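Local coordinates for Lmo0488 protein (PDB 5TED) that activates transcription of protocatechuate biosynthesis genes in response to shikimate, as a LysR-type regulator whose effector-binding domain forms this chain, at residues S104-S109 with V147-S152; A140-V145 with Y163-L168. One frame throughout, in Å; residues are numbered along the deposited sequence.

Interaction 1. Residues S104-S109 with V147-S152. With SKM ((3R,4S,5R)-3,4,5-trihydroxycyclohex-1-ene-1-carboxylic acid), chain D.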
loop_
_atom_site.group_PDB
_atom_site.type_symbol
_atom_site.label_atom_id
_atom_site.label_comp_id
_atom_site.label_asym_id
_atom_site.label_seq_id
_atom_site.Cartn_x
_atom_site.Cartn_y
_atom_site.Cartn_z
ATOM N N SER A 104 7.814 4.485 22.143
ATOM C CA SER A 104 8.133 5.116 20.863
ATOM C C SER A 104 7.160 4.692 19.759
ATOM O O SER A 104 6.929 3.495 19.539
ATOM C CB SER A 104 9.566 4.783 20.447
ATOM O OG SER A 104 9.856 5.375 19.194
ATOM N N TYR A 105 6.635 5.677 19.024
ATOM C CA TYR A 105 5.634 5.436 17.998
ATOM C C TYR A 105 6.244 5.307 16.613
ATOM O O TYR A 105 7.234 5.964 16.272
ATOM C CB TYR A 105 4.611 6.570 17.956
ATOM C CG TYR A 105 3.433 6.345 18.855
ATOM C CD1 TYR A 105 3.498 6.688 20.204
ATOM C CD2 TYR A 105 2.252 5.802 18.361
ATOM C CE1 TYR A 105 2.424 6.483 21.047
ATOM C CE2 TYR A 105 1.166 5.605 19.186
ATOM C CZ TYR A 105 1.257 5.958 20.525
ATOM O OH TYR A 105 0.195 5.742 21.342
ATOM N N ILE A 106 5.608 4.452 15.821
ATOM C CA ILE A 106 5.648 4.506 14.368
ATOM C C ILE A 106 4.419 5.329 14.004
ATOM O O ILE A 106 3.285 4.854 14.117
ATOM C CB ILE A 106 5.603 3.110 13.747
ATOM C CG1 ILE A 106 6.842 2.307 14.161
ATOM C CG2 ILE A 106 5.462 3.205 12.223
ATOM C CD1 ILE A 106 6.555 0.851 14.345
ATOM N N PHE A 107 4.643 6.583 13.629
ATOM C CA PHE A 107 3.602 7.589 13.474
ATOM C C PHE A 107 3.263 7.790 12.003
ATOM O O PHE A 107 4.103 7.579 11.125
ATOM C CB PHE A 107 4.074 8.919 14.078
ATOM C CG PHE A 107 3.051 9.610 14.951
ATOM C CD1 PHE A 107 2.695 9.078 16.174
ATOM C CD2 PHE A 107 2.480 10.817 14.558
ATOM C CE1 PHE A 107 1.774 9.731 16.994
ATOM C CE2 PHE A 107 1.556 11.463 15.358
ATOM C CZ PHE A 107 1.201 10.916 16.582
ATOM N N PHE A 108 2.017 8.184 11.734
ATOM C CA PHE A 108 1.646 8.545 10.369
ATOM C C PHE A 108 2.306 9.854 9.961
ATOM O O PHE A 108 2.380 10.799 10.752
ATOM C CB PHE A 108 0.130 8.680 10.236
ATOM C CG PHE A 108 -0.585 7.360 10.109
ATOM C CD1 PHE A 108 -0.454 6.589 8.969
ATOM C CD2 PHE A 108 -1.360 6.873 11.158
ATOM C CE1 PHE A 108 -1.098 5.358 8.861
ATOM C CE2 PHE A 108 -1.996 5.650 11.055
ATOM C CZ PHE A 108 -1.870 4.897 9.908
ATOM N N SER A 109 2.777 9.913 8.716
ATOM C CA SER A 109 3.368 11.141 8.194
ATOM C C SER A 109 2.299 12.217 8.016
ATOM O O SER A 109 1.098 11.954 8.069
ATOM C CB SER A 109 4.055 10.884 6.855
ATOM O OG SER A 109 3.109 10.383 5.934
ATOM N N VAL A 147 8.019 -6.186 14.209
ATOM C CA VAL A 147 9.395 -6.418 14.631
ATOM C C VAL A 147 9.735 -5.586 15.868
ATOM O O VAL A 147 10.910 -5.388 16.185
ATOM C CB VAL A 147 10.397 -6.180 13.486
ATOM C CG1 VAL A 147 10.150 -7.175 12.339
ATOM C CG2 VAL A 147 10.319 -4.759 12.977
ATOM N N ASP A 148 8.715 -5.076 16.559
ATOM C CA ASP A 148 8.885 -4.305 17.789
ATOM C C ASP A 148 9.812 -3.113 17.579
ATOM O O ASP A 148 10.570 -2.728 18.476
ATOM C CB ASP A 148 9.360 -5.197 18.945
ATOM C CG ASP A 148 9.162 -4.549 20.320
ATOM O OD1 ASP A 148 8.356 -3.613 20.440
ATOM O OD2 ASP A 148 9.807 -4.990 21.287
ATOM N N TYR A 149 9.751 -2.522 16.386
ATOM C CA TYR A 149 10.455 -1.277 16.131
ATOM C C TYR A 149 9.745 -0.092 16.782
ATOM O O TYR A 149 10.359 0.962 16.971
ATOM C CB TYR A 149 10.626 -1.061 14.619
ATOM C CG TYR A 149 11.604 0.059 14.313
ATOM C CD1 TYR A 149 12.953 -0.051 14.650
ATOM C CD2 TYR A 149 11.175 1.227 13.719
ATOM C CE1 TYR A 149 13.851 0.992 14.390
ATOM C CE2 TYR A 149 12.057 2.274 13.447
ATOM C CZ TYR A 149 13.390 2.151 13.781
ATOM O OH TYR A 149 14.244 3.198 13.512
ATOM N N GLY A 150 8.482 -0.258 17.152
ATOM C CA GLY A 150 7.732 0.777 17.837
ATOM C C GLY A 150 6.324 0.278 18.073
ATOM O O GLY A 150 5.995 -0.876 17.775
ATOM N N ILE A 151 5.487 1.158 18.615
ATOM C CA ILE A 151 4.054 0.904 18.713
ATOM C C ILE A 151 3.347 1.841 17.739
ATOM O O ILE A 151 3.948 2.756 17.180
ATOM C CB ILE A 151 3.511 1.087 20.145
ATOM C CG1 ILE A 151 3.588 2.557 20.580
ATOM C CG2 ILE A 151 4.218 0.141 21.132
ATOM C CD1 ILE A 151 2.858 2.812 21.920
ATOM N N SER A 152 2.041 1.641 17.568
ATOM C CA SER A 152 1.329 2.553 16.680
ATOM C C SER A 152 -0.126 2.706 17.114
ATOM O O SER A 152 -0.674 1.865 17.827
ATOM C CB SER A 152 1.402 2.073 15.223
ATOM O OG SER A 152 0.503 0.998 15.004
HETATM O O12 SKM D . -3.878 4.652 4.843
HETATM C C8 SKM D . -3.178 5.486 5.762
HETATM C C6 SKM D . -2.638 6.583 5.139
HETATM O O7 SKM D . -1.946 7.420 6.066
HETATM C C5 SKM D . -3.763 7.555 4.419
HETATM C C4 SKM D . -4.869 7.910 5.316
HETATM C C1 SKM D . -5.788 9.106 5.027
HETATM O O2 SKM D . -5.386 10.007 4.236
HETATM O O3 SKM D . -6.921 9.191 5.592
HETATM C C10 SKM D . -5.161 6.982 6.589
HETATM C C9 SKM D . -4.237 5.964 6.985
HETATM O O11 SKM D . -4.952 4.865 7.390
HETATM O O HOH W 1 10.191 3.862 16.693
#
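A single parallel beta bridge, in a lobe of the periplasmic-binding-protein-like effector domain, pairs strand 104-108 with the end of the loop that leads from helix 138-146 into strand 152-155. Two nearly straight backbone hydrogen bonds define it: Ile151 N donates to Ser104 O at 2.9 Å, and Ile106 N donates to Ile151 O at 2.7 Å. The second arrives nearly along the C=O axis of Ile151, with a C=O...N angle of 170°. Ile151 thus spends both its N-H and its carbonyl on the residues flanking Tyr105, whose own backbone bonds go to strand 130-135.

Side-chain packing accompanies the bridge. With CG1 of Ile151 in the crowded position between its backbone N and carbonyl carbon (chi1 67°), the branch is brought over one face of the Tyr105 ring. The CG1 atom stands 3.9 Å from the ring centroid and 1° off the normal, a CH-pi contact, while Ile151 CD1 continues to Tyr105 CZ at 3.8 Å. The phenol oxygen of Tyr105 is hydrogen-bonded to Thr100. Beside the bridge, Ile106 CD1 reaches Gly150 N at 3.6 Å, and Gly150, lacking a side chain, brings its CA to 3.3 Å from Ser104 O. One water joins Ser104 OG to the carbonyl of Tyr149, donating to the latter. At the far end of the strand, Phe108 CD1, in the effector pocket, lies 3.4 Å from O7 of the bound shikimate.

The loop itself starts with a Schellman motif in which Asp148, at positive phi, ends the helix. Because the bridge uses Ser104 O and Ile106 N while Tyr105 and Phe107 bond to 130-135, the strand backbone is hydrogen-bonded on two sides within a mostly buried interface.

Interaction 2. Residues A140-V145 with Y163-L168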
loop_
_atom_site.group_PDB
_atom_site.type_symbol
_atom_site.label_atom_id
_atom_site.label_comp_id
_atom_site.label_asym_id
_atom_site.label_seq_id
_atom_site.Cartn_x
_atom_site.Cartn_y
_atom_site.Cartn_z
ATOM N N ALA A 140 3.085 -0.990 5.920
ATOM C CA ALA A 140 4.428 -0.641 6.387
ATOM C C ALA A 140 4.430 -0.365 7.889
ATOM O O ALA A 140 5.409 -0.663 8.585
ATOM C CB ALA A 140 4.961 0.571 5.624
ATOM N N MET A 141 3.345 0.219 8.403
ATOM C CA MET A 141 3.257 0.515 9.830
ATOM C C MET A 141 3.171 -0.762 10.658
ATOM O O MET A 141 3.972 -0.975 11.575
ATOM C CB MET A 141 2.054 1.425 10.093
ATOM C CG MET A 141 1.806 1.763 11.580
ATOM S SD MET A 141 0.579 3.091 11.716
ATOM C CE MET A 141 1.447 4.547 11.189
ATOM N N VAL A 142 2.182 -1.620 10.379
ATOM C CA VAL A 142 2.096 -2.838 11.181
ATOM C C VAL A 142 3.314 -3.734 10.936
ATOM O O VAL A 142 3.758 -4.463 11.842
ATOM C CB VAL A 142 0.765 -3.572 10.935
ATOM C CG1 VAL A 142 0.642 -4.066 9.501
ATOM C CG2 VAL A 142 0.607 -4.714 11.958
ATOM N N GLY A 143 3.907 -3.662 9.743
ATOM C CA GLY A 143 5.138 -4.402 9.497
ATOM C C GLY A 143 6.216 -4.054 10.506
ATOM O O GLY A 143 6.863 -4.939 11.075
ATOM N N LEU A 144 6.399 -2.757 10.771
ATOM C CA LEU A 144 7.419 -2.331 11.727
ATOM C C LEU A 144 7.003 -2.627 13.165
ATOM O O LEU A 144 7.863 -2.961 13.997
ATOM C CB LEU A 144 7.733 -0.842 11.545
ATOM C CG LEU A 144 8.472 -0.500 10.244
ATOM C CD1 LEU A 144 8.366 0.987 9.975
ATOM C CD2 LEU A 144 9.935 -0.923 10.341
ATOM N N VAL A 145 5.704 -2.538 13.486
ATOM C CA VAL A 145 5.290 -2.908 14.841
ATOM C C VAL A 145 5.603 -4.371 15.091
ATOM O O VAL A 145 6.036 -4.754 16.184
ATOM C CB VAL A 145 3.792 -2.628 15.084
ATOM C CG1 VAL A 145 3.435 -3.066 16.504
ATOM C CG2 VAL A 145 3.476 -1.174 14.918
ATOM N N TYR A 163 -0.133 -10.438 11.665
ATOM C CA TYR A 163 1.200 -10.063 12.098
ATOM C C TYR A 163 1.363 -10.421 13.569
ATOM O O TYR A 163 0.390 -10.676 14.279
ATOM C CB TYR A 163 1.457 -8.566 11.876
ATOM C CG TYR A 163 1.506 -8.169 10.418
ATOM C CD1 TYR A 163 0.336 -8.031 9.683
ATOM C CD2 TYR A 163 2.712 -7.894 9.789
ATOM C CE1 TYR A 163 0.359 -7.655 8.357
ATOM C CE2 TYR A 163 2.750 -7.509 8.441
ATOM C CZ TYR A 163 1.562 -7.399 7.737
ATOM O OH TYR A 163 1.551 -7.015 6.409
ATOM N N ASN A 164 2.615 -10.460 14.017
ATOM C CA ASN A 164 2.925 -10.829 15.401
ATOM C C ASN A 164 2.714 -9.617 16.308
ATOM O O ASN A 164 3.649 -9.073 16.903
ATOM C CB ASN A 164 4.354 -11.336 15.504
ATOM C CG ASN A 164 4.634 -12.468 14.564
ATOM O OD1 ASN A 164 3.808 -13.354 14.396
ATOM N ND2 ASN A 164 5.813 -12.456 13.947
ATOM N N VAL A 165 1.446 -9.201 16.411
ATOM C CA VAL A 165 1.075 -7.996 17.147
ATOM C C VAL A 165 -0.180 -8.256 17.969
ATOM O O VAL A 165 -0.989 -9.137 17.660
ATOM C CB VAL A 165 0.840 -6.780 16.212
ATOM C CG1 VAL A 165 2.103 -6.433 15.425
ATOM C CG2 VAL A 165 -0.325 -7.056 15.253
ATOM N N LYS A 166 -0.331 -7.477 19.031
ATOM C CA LYS A 166 -1.535 -7.452 19.849
ATOM C C LYS A 166 -2.281 -6.165 19.543
ATOM O O LYS A 166 -1.681 -5.087 19.579
ATOM C CB LYS A 166 -1.174 -7.516 21.338
ATOM C CG LYS A 166 -2.332 -7.293 22.299
ATOM C CD LYS A 166 -3.334 -8.436 22.266
ATOM C CE LYS A 166 -4.336 -8.341 23.419
ATOM N NZ LYS A 166 -3.752 -8.738 24.739
ATOM N N VAL A 167 -3.582 -6.266 19.266
ATOM C CA VAL A 167 -4.401 -5.098 18.956
ATOM C C VAL A 167 -5.159 -4.705 20.217
ATOM O O VAL A 167 -5.880 -5.528 20.798
ATOM C CB VAL A 167 -5.364 -5.376 17.782
ATOM C CG1 VAL A 167 -6.260 -4.170 17.516
ATOM C CG2 VAL A 167 -4.596 -5.746 16.517
ATOM N N LEU A 168 -4.995 -3.456 20.652
ATOM C CA LEU A 168 -5.583 -2.964 21.897
ATOM C C LEU A 168 -6.660 -1.947 21.579
ATOM O O LEU A 168 -6.403 -0.968 20.868
ATOM C CB LEU A 168 -4.534 -2.301 22.796
ATOM C CG LEU A 168 -3.320 -3.177 23.082
ATOM C CD1 LEU A 168 -2.175 -2.368 23.641
ATOM C CD2 LEU A 168 -3.727 -4.309 24.019
#
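Apolar side chains carry the packing of helix 138-146 against the turn and strand at 163-168, and the evidence falls into two kinds of contact.

The aromatic one is a CH-pi interaction. Val142 CG1 sits 3.8 Å from the centroid of the Tyr163 ring and 13° off its normal, hence over the face. Its chi1 of 64° puts CG1 between the backbone N and the carbonyl carbon and leaves CG2 anti to the N, so both methyls address the tyrosine: CG1 covers the ring centre, and Val142 CG2 meets Tyr163 CB at 3.9 Å. The valine and the tyrosine side chain cross at about a right angle. Next along the helix, Gly143 CA approaches Tyr163 CE2 to 4.1 Å.

The aliphatic contacts centre on Val165. Its CG1 touches Val145 CG1 at 3.8 Å, again with the side chains crossing nearly perpendicular, and also lies 4.1 Å from Val142 CG2. One turn of helix therefore presents Val142 and Val145 to the same strand residue. Val82 of strand 69-84 packs against both Val145 and Val165, extending the cluster into the large sheet, while His16 of the second subunit meets the Tyr163 ring.

Within these two segments the contact is thus apolar and CH-pi in character; a polar link between helix and turn lies just beyond, where Asn164 N is hydrogen-bonded to Ser146 OG.

In the fold
Segments 140-145 and 147-152 are successive parts of one helix-loop-strand unit, and the centres of the two interactions are about 9 Å apart. Helix 138-146 lies between strand 104-108 and the 163-168 segment: Val142 and Val145 meet the latter, whereas Leu144 CB packs on Ile106 CD1 at 3.5 Å. Tyr149 N, in the Schellman motif that ends the helix, probably hydrogen-bonds to Leu144 O at 3.1 Å, tying loop to helix. Toward the effector, Met141 SD lies 3.5 Å from Phe108 CZ and so backs a pocket residue as a second-shell neighbour. In interaction 2, the side chain of Val142 is about 11 Å from the bound shikimate, remote from direct binding. Both contacts also touch the second subunit.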